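Local coordinates for Serine/threonine-protein kinase-like protein ACR4 (Arabidopsis thaliana, PDB 7A0J) that acts as a receptor kinase that controls formative cell divisions in root meristems in response to the CLE40 peptide, at residues Y40-H45 with Y69-S74. Sequence-based numbering, arbitrary orientation.
With EDO (1,2-ethanediol), chain G.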
# COMPACT_ATOMS: atom_id res chain seq x y z
N TYR A 40 6.77 11.01 -16.23
CA TYR A 40 8.05 11.59 -16.73
C TYR A 40 9.03 11.80 -15.58
O TYR A 40 10.24 11.92 -15.85
CB TYR A 40 7.77 12.87 -17.52
CG TYR A 40 7.04 12.64 -18.81
CD1 TYR A 40 7.70 12.13 -19.92
CD2 TYR A 40 5.68 12.88 -18.92
CE1 TYR A 40 7.03 11.89 -21.11
CE2 TYR A 40 5.00 12.65 -20.10
CZ TYR A 40 5.67 12.15 -21.20
OH TYR A 40 5.01 11.92 -22.37
N GLY A 41 8.54 11.82 -14.33
CA GLY A 41 9.37 11.96 -13.12
C GLY A 41 9.93 10.62 -12.63
O GLY A 41 10.75 10.65 -11.70
N THR A 42 9.50 9.50 -13.22
CA THR A 42 9.91 8.14 -12.80
C THR A 42 11.43 8.00 -12.95
O THR A 42 11.95 8.18 -14.04
CB THR A 42 9.19 7.04 -13.59
OG1 THR A 42 7.78 7.22 -13.42
CG2 THR A 42 9.57 5.65 -13.13
N PRO A 43 12.17 7.68 -11.86
CA PRO A 43 13.60 7.42 -11.96
C PRO A 43 13.88 6.19 -12.84
O PRO A 43 13.27 5.16 -12.61
CB PRO A 43 14.05 7.15 -10.52
CG PRO A 43 12.94 7.70 -9.65
CD PRO A 43 11.68 7.56 -10.48
N GLY A 44 14.77 6.33 -13.83
CA GLY A 44 15.14 5.26 -14.78
C GLY A 44 16.23 4.35 -14.22
O GLY A 44 16.37 3.23 -14.75
N HIS A 45 16.97 4.81 -13.21
CA HIS A 45 18.22 4.18 -12.72
C HIS A 45 18.19 3.90 -11.21
O HIS A 45 18.97 3.03 -10.78
CB HIS A 45 19.42 5.04 -13.12
CG HIS A 45 19.49 5.34 -14.58
ND1 HIS A 45 20.13 4.51 -15.48
CD2 HIS A 45 18.99 6.37 -15.31
CE1 HIS A 45 20.03 5.01 -16.69
NE2 HIS A 45 19.33 6.15 -16.62
N TYR A 69 11.55 7.79 -1.16
CA TYR A 69 11.77 8.68 -2.33
C TYR A 69 10.48 8.76 -3.15
O TYR A 69 10.06 7.73 -3.71
CB TYR A 69 12.93 8.17 -3.19
CG TYR A 69 13.35 9.12 -4.29
CD1 TYR A 69 14.27 10.13 -4.05
CD2 TYR A 69 12.83 9.01 -5.57
CE1 TYR A 69 14.66 11.01 -5.05
CE2 TYR A 69 13.21 9.88 -6.58
CZ TYR A 69 14.13 10.88 -6.32
OH TYR A 69 14.52 11.74 -7.31
N CYS A 70 9.87 9.95 -3.19
CA CYS A 70 8.58 10.22 -3.89
C CYS A 70 8.84 11.04 -5.15
O CYS A 70 9.78 11.85 -5.16
CB CYS A 70 7.60 10.94 -2.97
SG CYS A 70 7.33 10.08 -1.40
N TRP A 71 8.03 10.81 -6.19
CA TRP A 71 8.02 11.62 -7.44
C TRP A 71 6.57 11.86 -7.88
O TRP A 71 5.68 11.08 -7.47
CB TRP A 71 8.88 10.97 -8.52
CG TRP A 71 8.42 9.62 -8.99
CD1 TRP A 71 7.70 9.35 -10.12
CD2 TRP A 71 8.71 8.35 -8.39
NE1 TRP A 71 7.50 8.01 -10.25
CE2 TRP A 71 8.10 7.36 -9.21
CE3 TRP A 71 9.39 7.94 -7.24
CZ2 TRP A 71 8.17 6.00 -8.90
CZ3 TRP A 71 9.46 6.59 -6.95
CH2 TRP A 71 8.85 5.64 -7.77
N GLY A 72 6.36 12.91 -8.66
CA GLY A 72 5.04 13.46 -9.00
C GLY A 72 4.95 14.92 -8.59
O GLY A 72 5.99 15.60 -8.61
N ASN A 73 3.76 15.38 -8.21
CA ASN A 73 3.50 16.79 -7.84
C ASN A 73 2.28 16.83 -6.91
O ASN A 73 1.15 16.62 -7.41
CB ASN A 73 3.34 17.67 -9.08
CG ASN A 73 3.50 19.15 -8.79
OD1 ASN A 73 3.45 19.57 -7.63
ND2 ASN A 73 3.69 19.95 -9.83
N SER A 74 2.51 17.08 -5.62
CA SER A 74 1.47 17.14 -4.56
C SER A 74 1.60 18.47 -3.81
O SER A 74 2.73 18.87 -3.50
CB SER A 74 1.58 15.97 -3.62
OG SER A 74 0.69 16.10 -2.52
C1 EDO G . 15.43 11.64 -10.96
O1 EDO G . 16.32 11.16 -9.98
C2 EDO G . 14.05 11.10 -10.81
O2 EDO G . 13.43 11.44 -9.59
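Pro43 sets its CD over the six-membered ring of the Trp71 indole, 3.8 Å from the ring centre and 15° off the normal, with its own ring oblique to the indole. Thr42 extends this CH-pi contact along the same face, CA being 3.9 Å from the centre of the five-membered ring. The proline suits the spot because its polarised CD methylene meets an aromatic surface, and tryptophan because its face is wide enough for two residues. Trp71 CG sits between its backbone N and carbonyl carbon (chi1 63°), which presents that face to both; Gly41, lacking a side chain, meets the indole through its backbone, C 3.6 Å from CD1. An alanine in place of Trp71 would probably open a gap beside Pro43 and strip the turn of its aromatic support.

Apolar contact continues at Pro43 CG, 3.8 Å from Tyr69 CE2. The Thr42 hydroxyl reaches back to Ile38 O and Leu39 O, which share its single proton. Tyr69 OH and O2 of an ethanediol, probably from the crystallisation liquor, share a short hydrogen bond (2.5 Å).

The contact joins successive repeats of the seven-repeat propeller ectodomain: segment 40-45, on helix 36-41, meets strand 68-72, while Phe48 of strand 48-53 and Val29 of strand 29-33 also pack against Trp71.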